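Long-range contacts in aldehyde Dehydrogenase (Burkholderia cenocepacia, PDB 4O6R), which probably oxidises aldehydes to carboxylic acids with NAD(P)+ as cofactor and is seen here with AMP bound: residues I376-H381 / V396-F401; V386-V391 / N412-G417. All coordinates share one frame; numbering follows the deposited sequence.

In the fold
The two contacts interleave along the chain, because the short, weakly bonded helix 385-388 comes between the paired strands 375-378 and 395-401 in sequence and then meets the loop after helix 404-411. Contact 1 is the more buried: neighbouring parallel strands joined by backbone hydrogen bonds, with aliphatic packing on both faces and a salt bridge near its exposed end. Contact 2 is looser, partly buried and nearer the AMP pocket; no regular strand pairing occurs, and one direct hydrogen bond, one water and the edge of an aromatic ring do the joining. They touch where Thr397 OG1 of contact 1 lies 2.8 Å from Val386 O of contact 2, probably a hydrogen bond, while Ala387 packs on Thr397.

Contact 1: residues I376-H381 / V396-F401; sequences IVEAKH and VTVLRF
Parallel strands 376-378 and 396-401 lie side by side, their N-to-C directions 31° apart, and are joined first through their backbones. Val377 N donates to Val396 O (2.9 Å) nearly along the C=O axis, and Val377 O accepts from Val398 N (2.8 Å). Past the end of the strand, Ala379 N still reaches Val398 O (3.0 Å), extending the pairing into the loop that follows; a water lies within hydrogen-bonding distance of both Ala379 O (2.7 Å) and Val398 O (3.1 Å). Apolar contacts line both faces. On one, Ile376 and Val396 run side by side and meet CG1 to CG1 at 3.7 Å, while Ile376 CG2 crosses obliquely onto Val398 CG2. On the other, Ala379 CB abuts Thr397 CG2 (3.6 Å) and faces Leu399 CD2. The charged contact is a salt bridge: Glu378 OE2 uses its syn lone pair to take Arg400 NE at 2.6 Å. Carboxylate and guanidinium are nearly coplanar (22°), so Arg400 NH2 can add weak bonds to OE1 and OE2. Arg400 also pairs with Glu299 and Asp303, acids that probably stabilise its charge. The pair forms the two strands of a beta-alpha-beta unit, with helix 385-388 in the connection; in the sheet, antiparallel strand 353-356 lies beside 375-378 and strand 294-298 beside 395-401, and helix 302-315 packs on the face carrying Ile376 and Glu378.

Contact 2: residues V386-V391 / N412-G417; sequences VAQEEV and NATEYG
Gln388 lays its carboxamide beside the Ala413 carbonyl and the CA of Thr414. Its CG stands anti to the carbonyl carbon and the chain folds back at chi2 (-71°), bringing the amide end toward the loop. NE2 gives a fairly straight hydrogen bond to Ala413 O (3.2 Å, N-H...O 154°); the acceptor lies in the amide plane of Gln388, but NE2 sits well above the carbonyl plane of Ala413. The same NE2 donates to Ala382 O, so two carbonyls fix the rotation of the amide and leave OE1 turned to Thr414 CA, 3.5 Å away. A water completes the join: it donates to Gln388 O and Gln388 OE1, each at 2.8 Å, and accepts from Glu415 N at 2.9 Å. The Tyr416 ring meets the backbone of Gln388 edge-on, CE2 lying 3.5 Å from Gln388 O in the ring plane, while its OH end comes up to Glu390 CB. An ST turn helps to shape the loop: Thr414 OG1 accepts from Tyr416 N (2.9 Å). Glu390 matches the glutamate of the family's Glu-x-Phe-Gly-Pro motif, which in relatives holds the nicotinamide ribose; its side chain is about 9 Å from the bound AMP, consistent with such a place beside the cofactor site. The weakly bonded helix 385-388 packs through Val386 on Phe395 of strand 395-401 and on helix 334-349, and the 412-417 loop leads from helix 404-411 to strand 421-423.

Contact 1: residues I376-H381 / V396-F401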
loop_
_atom_site.group_PDB
_atom_site.type_symbol
_atom_site.label_atom_id
_atom_site.label_comp_id
_atom_site.label_asym_id
_atom_site.label_seq_id
_atom_site.Cartn_x
_atom_site.Cartn_y
_atom_site.Cartn_z
ATOM N N ILE A 376 -21.195 -28.175 -28.797
ATOM C CA ILE A 376 -20.919 -26.910 -29.458
ATOM C C ILE A 376 -22.134 -26.519 -30.292
ATOM O O ILE A 376 -22.535 -27.272 -31.182
ATOM C CB ILE A 376 -19.676 -27.041 -30.377
ATOM C CG1 ILE A 376 -18.442 -27.398 -29.567
ATOM C CG2 ILE A 376 -19.405 -25.745 -31.152
ATOM C CD1 ILE A 376 -17.264 -27.775 -30.446
ATOM N N VAL A 377 -22.695 -25.338 -30.022
ATOM C CA VAL A 377 -23.889 -24.871 -30.701
ATOM C C VAL A 377 -23.625 -23.507 -31.287
ATOM O O VAL A 377 -23.243 -22.593 -30.559
ATOM C CB VAL A 377 -25.085 -24.712 -29.737
ATOM C CG1 VAL A 377 -26.266 -24.104 -30.451
ATOM C CG2 VAL A 377 -25.460 -26.042 -29.135
ATOM N N GLU A 378 -23.848 -23.359 -32.587
ATOM C CA GLU A 378 -23.786 -22.053 -33.188
ATOM C C GLU A 378 -25.154 -21.394 -33.078
ATOM O O GLU A 378 -26.132 -21.926 -33.608
ATOM C CB GLU A 378 -23.286 -22.126 -34.618
ATOM C CG GLU A 378 -23.042 -20.745 -35.196
ATOM C CD GLU A 378 -21.858 -20.661 -36.172
ATOM O OE1 GLU A 378 -21.304 -21.679 -36.657
ATOM O OE2 GLU A 378 -21.503 -19.524 -36.462
ATOM N N ALA A 379 -25.228 -20.253 -32.384
ATOM C CA ALA A 379 -26.526 -19.602 -32.114
ATOM C C ALA A 379 -26.950 -18.684 -33.238
ATOM O O ALA A 379 -26.119 -18.070 -33.896
ATOM C CB ALA A 379 -26.492 -18.815 -30.828
ATOM N N LYS A 380 -28.257 -18.580 -33.438
ATOM C CA LYS A 380 -28.803 -17.694 -34.459
ATOM C C LYS A 380 -28.614 -16.235 -34.056
ATOM O O LYS A 380 -28.308 -15.427 -34.910
ATOM C CB LYS A 380 -30.275 -18.048 -34.716
ATOM C CG LYS A 380 -30.941 -17.370 -35.892
ATOM C CD LYS A 380 -32.411 -17.781 -35.955
ATOM C CE LYS A 380 -33.180 -16.982 -37.003
ATOM N NZ LYS A 380 -34.648 -17.124 -36.812
ATOM N N HIS A 381 -28.738 -15.914 -32.757
ATOM C CA HIS A 381 -28.571 -14.542 -32.223
ATOM C C HIS A 381 -27.921 -14.528 -30.821
ATOM O O HIS A 381 -28.112 -15.487 -30.019
ATOM C CB HIS A 381 -29.939 -13.821 -32.085
ATOM C CG HIS A 381 -30.820 -13.869 -33.309
ATOM N ND1 HIS A 381 -30.555 -13.151 -34.457
ATOM C CD2 HIS A 381 -32.007 -14.487 -33.525
ATOM C CE1 HIS A 381 -31.509 -13.360 -35.342
ATOM N NE2 HIS A 381 -32.408 -14.166 -34.801
ATOM N N VAL A 396 -20.735 -25.002 -25.253
ATOM C CA VAL A 396 -20.303 -23.666 -25.691
ATOM C C VAL A 396 -21.190 -23.139 -26.819
ATOM O O VAL A 396 -21.585 -23.883 -27.711
ATOM C CB VAL A 396 -18.790 -23.647 -26.058
ATOM C CG1 VAL A 396 -18.472 -24.649 -27.162
ATOM C CG2 VAL A 396 -18.317 -22.226 -26.396
ATOM N N THR A 397 -21.543 -21.866 -26.713
ATOM C CA THR A 397 -22.344 -21.181 -27.702
ATOM C C THR A 397 -21.473 -20.253 -28.545
ATOM O O THR A 397 -20.734 -19.428 -28.008
ATOM C CB THR A 397 -23.466 -20.393 -27.040
ATOM O OG1 THR A 397 -24.261 -21.299 -26.250
ATOM C CG2 THR A 397 -24.341 -19.712 -28.110
ATOM N N VAL A 398 -21.571 -20.424 -29.866
ATOM C CA VAL A 398 -20.736 -19.696 -30.803
ATOM C C VAL A 398 -21.516 -18.576 -31.432
ATOM O O VAL A 398 -22.656 -18.777 -31.909
ATOM C CB VAL A 398 -20.216 -20.591 -31.919
ATOM C CG1 VAL A 398 -19.175 -19.854 -32.764
ATOM C CG2 VAL A 398 -19.621 -21.858 -31.350
ATOM N N LEU A 399 -20.861 -17.417 -31.476
ATOM C CA LEU A 399 -21.367 -16.214 -32.103
ATOM C C LEU A 399 -20.235 -15.633 -32.971
ATOM O O LEU A 399 -19.057 -15.857 -32.679
ATOM C CB LEU A 399 -21.751 -15.197 -31.025
ATOM C CG LEU A 399 -22.870 -15.600 -30.053
ATOM C CD1 LEU A 399 -22.856 -14.763 -28.800
ATOM C CD2 LEU A 399 -24.205 -15.523 -30.751
ATOM N N ARG A 400 -20.587 -14.921 -34.036
ATOM C CA ARG A 400 -19.606 -14.331 -34.930
ATOM C C ARG A 400 -19.715 -12.804 -34.918
ATOM O O ARG A 400 -20.774 -12.264 -34.607
ATOM C CB ARG A 400 -19.821 -14.843 -36.364
ATOM C CG ARG A 400 -19.651 -16.344 -36.472
ATOM C CD ARG A 400 -19.834 -16.807 -37.891
ATOM N NE ARG A 400 -19.873 -18.250 -37.987
ATOM C CZ ARG A 400 -19.376 -18.929 -39.007
ATOM N NH1 ARG A 400 -18.772 -18.298 -40.009
ATOM N NH2 ARG A 400 -19.442 -20.251 -38.989
ATOM N N PHE A 401 -18.624 -12.140 -35.286
ATOM C CA PHE A 401 -18.570 -10.683 -35.364
ATOM C C PHE A 401 -17.639 -10.215 -36.445
ATOM O O PHE A 401 -16.828 -10.990 -36.954
ATOM C CB PHE A 401 -18.119 -10.084 -34.022
ATOM C CG PHE A 401 -16.659 -10.330 -33.690
ATOM C CD1 PHE A 401 -16.260 -11.530 -33.121
ATOM C CD2 PHE A 401 -15.682 -9.384 -33.981
ATOM C CE1 PHE A 401 -14.928 -11.766 -32.799
ATOM C CE2 PHE A 401 -14.354 -9.606 -33.660
ATOM C CZ PHE A 401 -13.974 -10.806 -33.067
HETATM O O HOH W 1 -23.537 -17.666 -34.646
#

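Contact 2: residues V386-V391 / N412-G417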
loop_
_atom_site.group_PDB
_atom_site.type_symbol
_atom_site.label_atom_id
_atom_site.label_comp_id
_atom_site.label_asym_id
_atom_site.label_seq_id
_atom_site.Cartn_x
_atom_site.Cartn_y
_atom_site.Cartn_z
ATOM N N VAL A 386 -29.492 -19.818 -25.053
ATOM C CA VAL A 386 -28.232 -20.484 -24.722
ATOM C C VAL A 386 -27.036 -19.548 -24.826
ATOM O O VAL A 386 -25.936 -19.916 -24.422
ATOM C CB VAL A 386 -27.954 -21.805 -25.490
ATOM C CG1 VAL A 386 -29.008 -22.848 -25.173
ATOM C CG2 VAL A 386 -27.782 -21.579 -26.981
ATOM N N ALA A 387 -27.262 -18.359 -25.378
ATOM C CA ALA A 387 -26.279 -17.293 -25.417
ATOM C C ALA A 387 -26.423 -16.346 -24.234
ATOM O O ALA A 387 -25.570 -15.499 -24.059
ATOM C CB ALA A 387 -26.426 -16.510 -26.722
ATOM N N GLN A 388 -27.482 -16.495 -23.431
ATOM C CA GLN A 388 -27.769 -15.594 -22.309
ATOM C C GLN A 388 -27.715 -16.285 -20.954
ATOM O O GLN A 388 -27.228 -15.707 -19.982
ATOM C CB GLN A 388 -29.148 -14.940 -22.464
ATOM C CG GLN A 388 -29.223 -13.925 -23.577
ATOM C CD GLN A 388 -28.449 -12.659 -23.232
ATOM O OE1 GLN A 388 -28.482 -12.176 -22.099
ATOM N NE2 GLN A 388 -27.727 -12.146 -24.187
ATOM N N GLU A 389 -28.197 -17.518 -20.885
ATOM C CA GLU A 389 -28.408 -18.190 -19.619
ATOM C C GLU A 389 -27.257 -19.128 -19.310
ATOM O O GLU A 389 -26.700 -19.747 -20.213
ATOM C CB GLU A 389 -29.736 -18.961 -19.670
ATOM C CG GLU A 389 -30.915 -18.047 -19.932
ATOM C CD GLU A 389 -32.249 -18.769 -20.089
ATOM O OE1 GLU A 389 -32.369 -19.928 -19.660
ATOM O OE2 GLU A 389 -33.186 -18.157 -20.649
ATOM N N GLU A 390 -26.910 -19.246 -18.033
ATOM C CA GLU A 390 -25.801 -20.100 -17.612
ATOM C C GLU A 390 -26.236 -21.561 -17.759
ATOM O O GLU A 390 -27.256 -21.975 -17.192
ATOM C CB GLU A 390 -25.341 -19.780 -16.150
ATOM C CG GLU A 390 -23.937 -20.323 -15.809
ATOM C CD GLU A 390 -23.284 -19.754 -14.526
ATOM O OE1 GLU A 390 -24.019 -19.140 -13.693
ATOM O OE2 GLU A 390 -22.021 -19.939 -14.342
ATOM N N VAL A 391 -25.522 -22.322 -18.582
ATOM C CA VAL A 391 -25.803 -23.760 -18.759
ATOM C C VAL A 391 -24.929 -24.580 -17.784
ATOM O O VAL A 391 -25.346 -25.570 -17.212
ATOM C CB VAL A 391 -25.587 -24.165 -20.232
ATOM C CG1 VAL A 391 -25.828 -25.654 -20.450
ATOM C CG2 VAL A 391 -26.507 -23.362 -21.125
ATOM N N ASN A 412 -20.591 -7.742 -23.855
ATOM C CA ASN A 412 -21.300 -7.060 -22.789
ATOM C C ASN A 412 -22.819 -7.231 -22.844
ATOM O O ASN A 412 -23.508 -6.598 -22.046
ATOM C CB ASN A 412 -20.936 -5.565 -22.785
ATOM C CG ASN A 412 -19.519 -5.308 -22.262
ATOM O OD1 ASN A 412 -18.873 -6.188 -21.663
ATOM N ND2 ASN A 412 -19.038 -4.117 -22.483
ATOM N N ALA A 413 -23.327 -8.111 -23.724
ATOM C CA ALA A 413 -24.784 -8.256 -23.950
ATOM C C ALA A 413 -25.541 -9.155 -22.960
ATOM O O ALA A 413 -26.774 -9.315 -23.097
ATOM C CB ALA A 413 -25.049 -8.757 -25.377
ATOM N N THR A 414 -24.870 -9.725 -21.961
ATOM C CA THR A 414 -25.555 -10.570 -20.990
ATOM C C THR A 414 -25.783 -9.874 -19.657
ATOM O O THR A 414 -25.333 -8.750 -19.436
ATOM C CB THR A 414 -24.772 -11.858 -20.681
ATOM O OG1 THR A 414 -23.743 -11.566 -19.718
ATOM C CG2 THR A 414 -24.204 -12.477 -21.974
ATOM N N GLU A 415 -26.436 -10.584 -18.750
ATOM C CA GLU A 415 -26.667 -10.045 -17.411
ATOM C C GLU A 415 -25.507 -10.297 -16.456
ATOM O O GLU A 415 -25.553 -9.874 -15.312
ATOM C CB GLU A 415 -27.982 -10.624 -16.829
ATOM C CG GLU A 415 -29.214 -10.215 -17.622
ATOM C CD GLU A 415 -29.385 -8.702 -17.667
ATOM O OE1 GLU A 415 -29.473 -8.075 -16.582
ATOM O OE2 GLU A 415 -29.423 -8.128 -18.784
ATOM N N TYR A 416 -24.460 -10.955 -16.938
ATOM C CA TYR A 416 -23.336 -11.360 -16.123
ATOM C C TYR A 416 -22.096 -10.534 -16.436
ATOM O O TYR A 416 -21.990 -9.944 -17.508
ATOM C CB TYR A 416 -23.028 -12.817 -16.418
ATOM C CG TYR A 416 -24.166 -13.743 -16.092
ATOM C CD1 TYR A 416 -24.437 -14.062 -14.782
ATOM C CD2 TYR A 416 -24.986 -14.270 -17.074
ATOM C CE1 TYR A 416 -25.457 -14.908 -14.455
ATOM C CE2 TYR A 416 -26.027 -15.109 -16.746
ATOM C CZ TYR A 416 -26.236 -15.428 -15.434
ATOM O OH TYR A 416 -27.238 -16.263 -15.036
ATOM N N GLY A 417 -21.172 -10.504 -15.482
ATOM C CA GLY A 417 -19.866 -9.866 -15.658
ATOM C C GLY A 417 -18.822 -10.451 -14.688
ATOM O O GLY A 417 -18.376 -9.771 -13.747
HETATM O O HOH W 2 -27.835 -13.043 -19.481
#